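Long-range contact in DyP-type peroxidase (Thermobifida cellulosilytica, PDB 4GS1), which probably uses hydrogen peroxide to oxidise dyes and related substrates at a haem centre, as a DyP-type peroxidase: residues B[141-153]-B[168-180]. Sequence-based numbering, arbitrary orientation.
Sequences RPRWCGGDLMLQV and LVAATAPTTTVRW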
loop_
_atom_site.group_PDB
_atom_site.type_symbol
_atom_site.label_atom_id
_atom_site.label_comp_id
_atom_site.label_asym_id
_atom_site.label_seq_id
_atom_site.Cartn_x
_atom_site.Cartn_y
_atom_site.Cartn_z
ATOM N N ARG B 141 9.646 -11.581 15.024
ATOM C CA ARG B 141 10.231 -10.351 15.574
ATOM C C ARG B 141 9.344 -9.918 16.729
ATOM O O ARG B 141 8.162 -9.656 16.523
ATOM C CB ARG B 141 10.222 -9.223 14.529
ATOM C CG ARG B 141 11.336 -9.256 13.484
ATOM C CD ARG B 141 11.187 -10.399 12.513
ATOM N NE ARG B 141 12.083 -10.252 11.366
ATOM C CZ ARG B 141 12.709 -11.269 10.780
ATOM N NH1 ARG B 141 12.542 -12.502 11.242
ATOM N NH2 ARG B 141 13.507 -11.054 9.742
ATOM N N PRO B 142 9.904 -9.815 17.949
ATOM C CA PRO B 142 9.076 -9.509 19.125
ATOM C C PRO B 142 8.212 -8.250 19.017
ATOM O O PRO B 142 7.078 -8.246 19.504
ATOM C CB PRO B 142 10.112 -9.346 20.244
ATOM C CG PRO B 142 11.239 -10.229 19.825
ATOM C CD PRO B 142 11.303 -10.096 18.322
ATOM N N ARG B 143 8.735 -7.205 18.380
ATOM C CA ARG B 143 7.997 -5.949 18.287
ATOM C C ARG B 143 6.906 -5.986 17.219
ATOM O O ARG B 143 6.108 -5.054 17.113
ATOM C CB ARG B 143 8.949 -4.775 18.061
ATOM C CG ARG B 143 9.861 -4.502 19.257
ATOM C CD ARG B 143 9.078 -4.410 20.582
ATOM N NE ARG B 143 8.199 -3.238 20.664
ATOM C CZ ARG B 143 7.684 -2.763 21.794
ATOM N NH1 ARG B 143 7.964 -3.350 22.952
ATOM N NH2 ARG B 143 6.902 -1.690 21.774
ATOM N N TRP B 144 6.874 -7.066 16.443
ATOM C CA TRP B 144 5.813 -7.298 15.465
ATOM C C TRP B 144 4.823 -8.332 16.000
ATOM O O TRP B 144 4.021 -8.878 15.239
ATOM C CB TRP B 144 6.387 -7.832 14.150
ATOM C CG TRP B 144 7.110 -6.847 13.307
ATOM C CD1 TRP B 144 7.238 -5.505 13.519
ATOM C CD2 TRP B 144 7.808 -7.135 12.090
ATOM N NE1 TRP B 144 7.988 -4.939 12.499
ATOM C CE2 TRP B 144 8.344 -5.924 11.611
ATOM C CE3 TRP B 144 8.037 -8.308 11.364
ATOM C CZ2 TRP B 144 9.093 -5.852 10.431
ATOM C CZ3 TRP B 144 8.772 -8.235 10.183
ATOM C CH2 TRP B 144 9.296 -7.017 9.734
ATOM N N CYS B 145 4.887 -8.609 17.301
ATOM C CA CYS B 145 3.983 -9.575 17.912
ATOM C C CYS B 145 3.162 -8.981 19.039
ATOM O O CYS B 145 3.604 -8.059 19.720
ATOM C CB CYS B 145 4.762 -10.768 18.467
ATOM S SG CYS B 145 5.608 -11.732 17.215
ATOM N N GLY B 146 1.969 -9.525 19.246
ATOM C CA GLY B 146 1.172 -9.150 20.403
ATOM C C GLY B 146 0.563 -7.756 20.375
ATOM O O GLY B 146 0.347 -7.165 19.314
ATOM N N GLY B 147 0.251 -7.243 21.564
ATOM C CA GLY B 147 -0.419 -5.963 21.688
ATOM C C GLY B 147 -1.535 -6.000 22.716
ATOM O O GLY B 147 -2.234 -7.007 22.838
ATOM N N ASP B 148 -1.709 -4.912 23.455
ATOM C CA ASP B 148 -2.820 -4.816 24.408
ATOM C C ASP B 148 -4.170 -4.663 23.699
ATOM O O ASP B 148 -5.200 -5.148 24.187
ATOM C CB ASP B 148 -2.637 -3.611 25.337
ATOM C CG ASP B 148 -1.448 -3.744 26.276
ATOM O OD1 ASP B 148 -1.001 -4.875 26.581
ATOM O OD2 ASP B 148 -0.963 -2.682 26.727
ATOM N N LEU B 149 -4.157 -3.966 22.565
ATOM C CA LEU B 149 -5.370 -3.568 21.854
ATOM C C LEU B 149 -5.147 -3.630 20.347
ATOM O O LEU B 149 -4.007 -3.561 19.881
ATOM C CB LEU B 149 -5.760 -2.134 22.232
ATOM C CG LEU B 149 -6.159 -1.907 23.688
ATOM C CD1 LEU B 149 -6.035 -0.424 24.062
ATOM C CD2 LEU B 149 -7.576 -2.413 23.917
ATOM N N MET B 150 -6.241 -3.729 19.593
ATOM C CA MET B 150 -6.164 -3.860 18.143
ATOM C C MET B 150 -7.262 -3.063 17.435
ATOM O O MET B 150 -8.409 -3.026 17.890
ATOM C CB MET B 150 -6.264 -5.346 17.772
ATOM C CG MET B 150 -6.096 -5.662 16.308
ATOM S SD MET B 150 -7.629 -5.561 15.373
ATOM C CE MET B 150 -8.744 -6.533 16.378
ATOM N N LEU B 151 -6.906 -2.419 16.324
ATOM C CA LEU B 151 -7.902 -1.921 15.376
ATOM C C LEU B 151 -7.655 -2.609 14.029
ATOM O O LEU B 151 -6.513 -2.711 13.580
ATOM C CB LEU B 151 -7.831 -0.401 15.197
ATOM C CG LEU B 151 -8.306 0.473 16.358
ATOM C CD1 LEU B 151 -8.098 1.947 16.014
ATOM C CD2 LEU B 151 -9.775 0.192 16.654
ATOM N N GLN B 152 -8.718 -3.113 13.406
ATOM C CA GLN B 152 -8.659 -3.512 12.003
ATOM C C GLN B 152 -9.516 -2.488 11.277
ATOM O O GLN B 152 -10.702 -2.351 11.571
ATOM C CB GLN B 152 -9.224 -4.921 11.779
ATOM C CG GLN B 152 -9.240 -5.341 10.293
ATOM C CD GLN B 152 -9.941 -6.662 10.038
ATOM O OE1 GLN B 152 -11.038 -6.923 10.553
ATOM N NE2 GLN B 152 -9.323 -7.496 9.228
ATOM N N VAL B 153 -8.914 -1.749 10.352
ATOM C CA VAL B 153 -9.650 -0.751 9.592
ATOM C C VAL B 153 -9.627 -1.183 8.136
ATOM O O VAL B 153 -8.570 -1.511 7.604
ATOM C CB VAL B 153 -9.030 0.653 9.749
ATOM C CG1 VAL B 153 -9.994 1.719 9.229
ATOM C CG2 VAL B 153 -8.675 0.939 11.211
ATOM N N LEU B 168 -8.494 7.621 13.912
ATOM C CA LEU B 168 -8.625 6.703 15.045
ATOM C C LEU B 168 -7.388 6.678 15.942
ATOM O O LEU B 168 -7.506 6.661 17.175
ATOM C CB LEU B 168 -8.964 5.285 14.554
ATOM C CG LEU B 168 -10.388 5.105 14.023
ATOM C CD1 LEU B 168 -10.467 3.897 13.080
ATOM C CD2 LEU B 168 -11.370 4.926 15.170
ATOM N N VAL B 169 -6.203 6.690 15.336
ATOM C CA VAL B 169 -4.968 6.631 16.114
ATOM C C VAL B 169 -4.772 7.917 16.914
ATOM O O VAL B 169 -4.415 7.883 18.092
ATOM C CB VAL B 169 -3.754 6.377 15.206
ATOM C CG1 VAL B 169 -2.456 6.495 16.001
ATOM C CG2 VAL B 169 -3.864 4.993 14.584
ATOM N N ALA B 170 -5.042 9.051 16.280
ATOM C CA ALA B 170 -4.858 10.337 16.945
ATOM C C ALA B 170 -5.880 10.526 18.063
ATOM O O ALA B 170 -5.609 11.235 19.040
ATOM C CB ALA B 170 -4.949 11.466 15.944
ATOM N N ALA B 171 -7.044 9.889 17.927
ATOM C CA ALA B 171 -8.129 10.080 18.890
ATOM C C ALA B 171 -7.786 9.577 20.289
ATOM O O ALA B 171 -8.274 10.122 21.281
ATOM C CB ALA B 171 -9.419 9.433 18.390
ATOM N N THR B 172 -6.947 8.546 20.372
ATOM C CA THR B 172 -6.650 7.924 21.665
ATOM C C THR B 172 -5.232 8.175 22.162
ATOM O O THR B 172 -4.849 7.692 23.231
ATOM C CB THR B 172 -6.928 6.409 21.646
ATOM O OG1 THR B 172 -6.215 5.806 20.560
ATOM C CG2 THR B 172 -8.418 6.140 21.468
ATOM N N ALA B 173 -4.447 8.912 21.382
ATOM C CA ALA B 173 -3.142 9.363 21.856
ATOM C C ALA B 173 -3.397 10.415 22.938
ATOM O O ALA B 173 -4.299 11.229 22.797
ATOM C CB ALA B 173 -2.341 9.960 20.703
ATOM N N PRO B 174 -2.596 10.423 24.016
ATOM C CA PRO B 174 -1.431 9.569 24.231
ATOM C C PRO B 174 -1.724 8.380 25.133
ATOM O O PRO B 174 -0.765 7.723 25.542
ATOM C CB PRO B 174 -0.461 10.513 24.942
ATOM C CG PRO B 174 -1.376 11.355 25.808
ATOM C CD PRO B 174 -2.690 11.475 25.047
ATOM N N THR B 175 -2.983 8.080 25.445
ATOM C CA THR B 175 -3.196 6.913 26.306
ATOM C C THR B 175 -2.799 5.589 25.622
ATOM O O THR B 175 -2.439 4.625 26.297
ATOM C CB THR B 175 -4.593 6.856 26.995
ATOM O OG1 THR B 175 -5.299 5.685 26.579
ATOM C CG2 THR B 175 -5.414 8.096 26.715
ATOM N N THR B 176 -2.840 5.569 24.289
ATOM C CA THR B 176 -2.379 4.419 23.501
ATOM C C THR B 176 -1.139 4.779 22.687
ATOM O O THR B 176 -0.943 5.942 22.327
ATOM C CB THR B 176 -3.456 3.913 22.518
ATOM O OG1 THR B 176 -3.881 4.988 21.672
ATOM C CG2 THR B 176 -4.662 3.343 23.250
ATOM N N THR B 177 -0.312 3.773 22.395
ATOM C CA THR B 177 0.858 3.928 21.532
ATOM C C THR B 177 0.847 2.790 20.514
ATOM O O THR B 177 0.568 1.648 20.876
ATOM C CB THR B 177 2.166 3.826 22.334
ATOM O OG1 THR B 177 2.138 4.751 23.431
ATOM C CG2 THR B 177 3.351 4.145 21.442
ATOM N N VAL B 178 1.138 3.089 19.252
ATOM C CA VAL B 178 1.232 2.027 18.248
ATOM C C VAL B 178 2.397 1.083 18.541
ATOM O O VAL B 178 3.538 1.527 18.737
ATOM C CB VAL B 178 1.367 2.591 16.818
ATOM C CG1 VAL B 178 1.631 1.470 15.830
ATOM C CG2 VAL B 178 0.094 3.328 16.409
ATOM N N ARG B 179 2.108 -0.216 18.580
ATOM C CA ARG B 179 3.142 -1.234 18.768
ATOM C C ARG B 179 3.677 -1.737 17.427
ATOM O O ARG B 179 4.892 -1.747 17.192
ATOM C CB ARG B 179 2.598 -2.408 19.596
ATOM C CG ARG B 179 3.632 -3.469 19.939
ATOM C CD ARG B 179 3.014 -4.597 20.791
ATOM N NE ARG B 179 4.000 -5.640 21.083
ATOM C CZ ARG B 179 4.808 -5.622 22.140
ATOM N NH1 ARG B 179 4.745 -4.625 23.024
ATOM N NH2 ARG B 179 5.683 -6.600 22.318
ATOM N N TRP B 180 2.767 -2.154 16.554
ATOM C CA TRP B 180 3.117 -2.525 15.186
ATOM C C TRP B 180 1.893 -2.295 14.305
ATOM O O TRP B 180 0.774 -2.178 14.797
ATOM C CB TRP B 180 3.637 -3.981 15.078
ATOM C CG TRP B 180 2.669 -5.058 15.521
ATOM C CD1 TRP B 180 2.626 -5.677 16.754
ATOM C CD2 TRP B 180 1.616 -5.644 14.749
ATOM N NE1 TRP B 180 1.607 -6.606 16.781
ATOM C CE2 TRP B 180 0.972 -6.602 15.564
ATOM C CE3 TRP B 180 1.152 -5.448 13.440
ATOM C CZ2 TRP B 180 -0.109 -7.363 15.117
ATOM C CZ3 TRP B 180 0.070 -6.208 12.993
ATOM C CH2 TRP B 180 -0.550 -7.149 13.833
HETATM O O HOH W 1 6.483 -9.493 21.585
HETATM O O HOH W 2 6.033 0.918 20.380
HETATM O O HOH W 3 7.120 -1.714 18.829
HETATM O O HOH W 4 8.097 -6.139 23.888
#
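The guanidinium groups of R179 and R143 overlap off-centre, NH1 of R179 lying over one face of the R143 group, 3.5 Å from R143 NH1, with the two planes 38° apart. Both are donors, and the closeness of like charge is probably eased by D57, which forms a salt bridge with R179 NH1, and by waters: one accepts from R179 NH2 and, weakly, from R143 NH1, another joins R143 NE to the R179 carbonyl. This overlap and the R143 water links belong to one of two modelled conformers of R143 and may not hold for the other. At the R179 edge, NE donates to C145 O (2.8 Å), tilted 16° out of the guanidinium plane, while a water in that plane links NH2 to P142 O. R179 reaches this loop because its chain runs fully extended from CG to NE, laying CD 3.8 Å from G147 CA. The W180 indole takes the W144 peptide over one face, W144 C lying 3.5 Å from W180 CD1, and at its edge NE1 donates to G146 O (2.9 Å), bent and tilted from the ring plane. An alanine in place of R179 would probably leave C145 O without its donor and D57 without this ionic partner, the backbone around C145 less firmly held. Farther along, L151 CD1 packs on L168 CB (3.7 Å), and V153 CG2 meets L168 CD1 tip to tip, joining strand 149-155 to helix 158-172. R179 and W180 form a classic beta bulge facing A55, and D148 and L149 another facing F56. Both bulges face strand 50-58, which lies between strands 149-155 and 176-185 in the four-stranded antiparallel sheet of the N-terminal ferredoxin-like half, a fold characteristic of DyP-type peroxidases.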